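Local coordinates for protein Thf1 (Thermosynechococcus elongatus, PDB 5MJR) that may take part in the biogenesis of photosynthetic membranes and associates with the FtsH protease complex involved in photosystem II repair in cyanobacteria, at residues V52-L57 with S149-V154. Numbering follows the deposited sequence.
Sequences VEIHLL and SRLHAV
Glu-53 and Arg-150 join two helices of this all-helical fold through a side-on, two-pronged salt bridge, set beside a capping box that starts helix 150-162. The short helical segments run at 113° to each other with axes 12.5 Å apart, a gap that a glutamate and an arginine can bridge, the guanidinium offering one N-H to each carboxylate oxygen. Glu-53 reaches out with CG anti to its backbone N (chi1 -178°) and an extended chain. The Arg-150 side chain, bent at chi2, crosses that of Glu-53 at about a right angle and turns its NE edge to the carboxylate. NE of Arg-150 donates to OE2 of Glu-53 at 2.8 Å, and NH2 of Arg-150 donates to OE1 of Glu-53 at the same 2.8 Å. Both bonds are nearly straight and use syn lone pairs, and the two planar groups lie only 2° from coplanar, which fixes the rotation of each. An alanine in place of Arg-150 would probably leave the Glu-53 carboxylate without its charge partner and freer to turn. Leu-151 supplies apolar backing: its CD2 lies above one face of the Arg-150 guanidinium, offset toward the rim, while its CD1 comes 4.3 Å from CD1 of Leu-57. Phe-69 of helix 67-80 touches both leucines. Ser-149 suits the N-cap because its short side chain lets OG of Ser-149 accept from N of Leu-151 at 2.9 Å; in return ND1 of His-152 accepts from N of Ser-149, which lies close to the plane of the histidine ring. One water links the two polar systems, donating to OE2 of Glu-53 at 2.7 Å and hydrogen-bonding OG of Ser-149 at 2.6 Å.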
ATOM      1  N   VAL A  52      13.558  -2.649   1.320  1.00  8.67           N
ATOM      2  CA  VAL A  52      14.088  -1.978   2.484  1.00  8.81           C
ATOM      3  C   VAL A  52      12.967  -1.361   3.356  1.00  9.43           C
ATOM      4  O   VAL A  52      12.959  -1.497   4.576  1.00 10.83           O
ATOM      5  CB  VAL A  52      15.139  -0.910   2.101  1.00  9.77           C
ATOM      6  CG1 VAL A  52      15.544  -0.037   3.265  1.00 13.05           C
ATOM      7  CG2 VAL A  52      16.382  -1.615   1.447  1.00 11.19           C
ATOM      8  N   GLU A  53      12.061  -0.652   2.659  1.00  9.25           N
ATOM      9  CA  GLU A  53      10.966   0.034   3.372  1.00  9.97           C
ATOM     10  C   GLU A  53      10.146  -0.947   4.181  1.00  8.91           C
ATOM     11  O   GLU A  53       9.873  -0.663   5.376  1.00 10.42           O
ATOM     12  CB  GLU A  53      10.105   0.770   2.298  1.00 11.26           C
ATOM     13  CG  GLU A  53       8.982   1.563   2.898  1.00 13.21           C
ATOM     14  CD  GLU A  53       8.163   2.294   1.870  1.00 15.14           C
ATOM     15  OE1 GLU A  53       8.189   1.890   0.663  1.00 15.85           O
ATOM     16  OE2 GLU A  53       7.450   3.265   2.240  1.00 16.30           O
ATOM     17  N   ILE A  54       9.768  -2.076   3.639  1.00  9.18           N
ATOM     18  CA  ILE A  54       8.958  -3.044   4.345  1.00  8.92           C
ATOM     19  C   ILE A  54       9.755  -3.643   5.479  1.00  9.31           C
ATOM     20  O   ILE A  54       9.271  -3.862   6.555  1.00 11.24           O
ATOM     21  CB  ILE A  54       8.404  -4.112   3.378  1.00  8.50           C
ATOM     22  CG1 ILE A  54       7.454  -3.480   2.350  1.00  9.79           C
ATOM     23  CG2 ILE A  54       7.783  -5.239   4.150  1.00 10.47           C
ATOM     24  CD1 ILE A  54       7.031  -4.373   1.252  1.00 10.99           C
ATOM     25  N   HIS A  55      11.067  -3.966   5.196  1.00  9.80           N
ATOM     26  CA  HIS A  55      11.883  -4.606   6.235  1.00  9.43           C
ATOM     27  C   HIS A  55      11.926  -3.659   7.472  1.00 10.20           C
ATOM     28  O   HIS A  55      11.810  -4.091   8.607  1.00 12.28           O
ATOM     29  CB  HIS A  55      13.278  -4.850   5.657  1.00 11.19           C
ATOM     30  CG  HIS A  55      14.170  -5.495   6.616  1.00 11.29           C
ATOM     31  ND1 HIS A  55      14.491  -6.840   6.541  1.00 15.04           N
ATOM     32  CD2 HIS A  55      14.850  -4.976   7.662  1.00 13.76           C
ATOM     33  CE1 HIS A  55      15.318  -7.107   7.545  1.00 14.56           C
ATOM     34  NE2 HIS A  55      15.534  -6.007   8.274  1.00 13.77           N
ATOM     35  N   LEU A  56      12.202  -2.381   7.241  1.00 10.93           N
ATOM     36  CA  LEU A  56      12.353  -1.426   8.334  1.00 11.81           C
ATOM     37  C   LEU A  56      11.050  -1.232   9.127  1.00 11.52           C
ATOM     38  O   LEU A  56      11.085  -0.996  10.334  1.00 13.42           O
ATOM     39  CB  LEU A  56      12.926  -0.158   7.866  1.00 15.56           C
ATOM     40  CG  LEU A  56      14.363  -0.248   7.298  1.00 20.45           C
ATOM     41  CD1 LEU A  56      14.705   1.139   6.820  1.00 25.67           C
ATOM     42  CD2 LEU A  56      15.311  -0.781   8.418  1.00 25.25           C
ATOM     43  N   LEU A  57       9.927  -1.376   8.447  1.00 10.32           N
ATOM     44  CA  LEU A  57       8.635  -1.414   9.195  1.00 10.93           C
ATOM     45  C   LEU A  57       8.545  -2.684  10.082  1.00 11.30           C
ATOM     46  O   LEU A  57       8.172  -2.568  11.265  1.00 12.47           O
ATOM     47  CB  LEU A  57       7.499  -1.362   8.235  1.00 12.27           C
ATOM     48  CG  LEU A  57       7.285   0.001   7.579  1.00 13.58           C
ATOM     49  CD1 LEU A  57       6.272  -0.090   6.454  1.00 13.95           C
ATOM     50  CD2 LEU A  57       6.815   1.027   8.621  1.00 15.52           C
ATOM     51  N   SER A 149       3.159   4.488   8.004  1.00 10.63           N
ATOM     52  CA  SER A 149       3.977   4.474   6.775  1.00 10.32           C
ATOM     53  C   SER A 149       3.251   5.247   5.697  1.00  9.69           C
ATOM     54  O   SER A 149       2.004   5.177   5.581  1.00 10.81           O
ATOM     55  CB  SER A 149       4.138   2.990   6.354  1.00 11.22           C
ATOM     56  OG  SER A 149       4.772   2.865   5.060  1.00 12.50           O
ATOM     57  N   ARG A 150       4.016   5.801   4.758  1.00  9.82           N
ATOM     58  CA  ARG A 150       3.394   6.304   3.520  1.00 10.91           C
ATOM     59  C   ARG A 150       2.610   5.259   2.807  1.00  9.29           C
ATOM     60  O   ARG A 150       1.696   5.548   2.056  1.00 10.31           O
ATOM     61  CB  ARG A 150       4.497   6.918   2.617  1.00 12.22           C
ATOM     62  CG  ARG A 150       5.443   5.939   2.071  1.00 11.77           C
ATOM     63  CD  ARG A 150       5.076   5.540   0.643  1.00 13.94           C
ATOM     64  NE  ARG A 150       5.911   4.460   0.162  1.00 15.52           N
ATOM     65  CZ  ARG A 150       5.949   4.038  -1.101  1.00 12.56           C
ATOM     66  NH1 ARG A 150       5.164   4.605  -2.042  1.00 15.50           N
ATOM     67  NH2 ARG A 150       6.663   2.960  -1.377  1.00 13.80           N
ATOM     68  N   LEU A 151       2.985   3.964   2.993  1.00  9.40           N
ATOM     69  CA  LEU A 151       2.160   2.895   2.415  1.00  9.36           C
ATOM     70  C   LEU A 151       0.727   2.876   2.910  1.00  8.94           C
ATOM     71  O   LEU A 151      -0.151   2.465   2.151  1.00  9.55           O
ATOM     72  CB  LEU A 151       2.876   1.535   2.561  1.00  9.01           C
ATOM     73  CG  LEU A 151       4.180   1.326   1.802  1.00 10.40           C
ATOM     74  CD1 LEU A 151       4.971   0.190   2.372  1.00 12.53           C
ATOM     75  CD2 LEU A 151       3.851   1.157   0.359  1.00 13.20           C
ATOM     76  N   HIS A 152       0.513   3.303   4.149  1.00  9.28           N
ATOM     77  CA  HIS A 152      -0.872   3.366   4.601  1.00  9.45           C
ATOM     78  C   HIS A 152      -1.631   4.514   3.911  1.00  8.66           C
ATOM     79  O   HIS A 152      -2.817   4.356   3.626  1.00 10.24           O
ATOM     80  CB  HIS A 152      -0.849   3.687   6.087  1.00  8.98           C
ATOM     81  CG  HIS A 152      -0.306   2.586   6.925  1.00 10.37           C
ATOM     82  ND1 HIS A 152       0.795   2.794   7.715  1.00 10.41           N
ATOM     83  CD2 HIS A 152      -0.743   1.315   7.110  1.00 11.10           C
ATOM     84  CE1 HIS A 152       0.987   1.631   8.371  1.00  9.30           C
ATOM     85  NE2 HIS A 152       0.086   0.703   8.003  1.00 10.64           N
ATOM     86  N   ALA A 153      -0.947   5.598   3.539  1.00  8.90           N
ATOM     87  CA  ALA A 153      -1.531   6.657   2.703  1.00  9.66           C
ATOM     88  C   ALA A 153      -1.927   6.163   1.316  1.00  9.89           C
ATOM     89  O   ALA A 153      -2.975   6.406   0.819  1.00  9.67           O
ATOM     90  CB  ALA A 153      -0.659   7.893   2.592  1.00 10.46           C
ATOM     91  N   VAL A 154      -1.009   5.393   0.684  1.00 10.39           N
ATOM     92  CA  VAL A 154      -1.266   4.792  -0.606  1.00  9.65           C
ATOM     93  C   VAL A 154      -2.480   3.887  -0.511  1.00  8.91           C
ATOM     94  O   VAL A 154      -3.356   3.879  -1.375  1.00 10.74           O
ATOM     95  CB  VAL A 154      -0.004   4.142  -1.202  1.00 10.55           C
ATOM     96  CG1 VAL A 154      -0.350   3.427  -2.510  1.00 11.78           C
ATOM     97  CG2 VAL A 154       1.105   5.191  -1.398  1.00 14.21           C
TER
HETATM   98  O   HOH W   1       7.326   3.511   4.929  1.00 18.21           O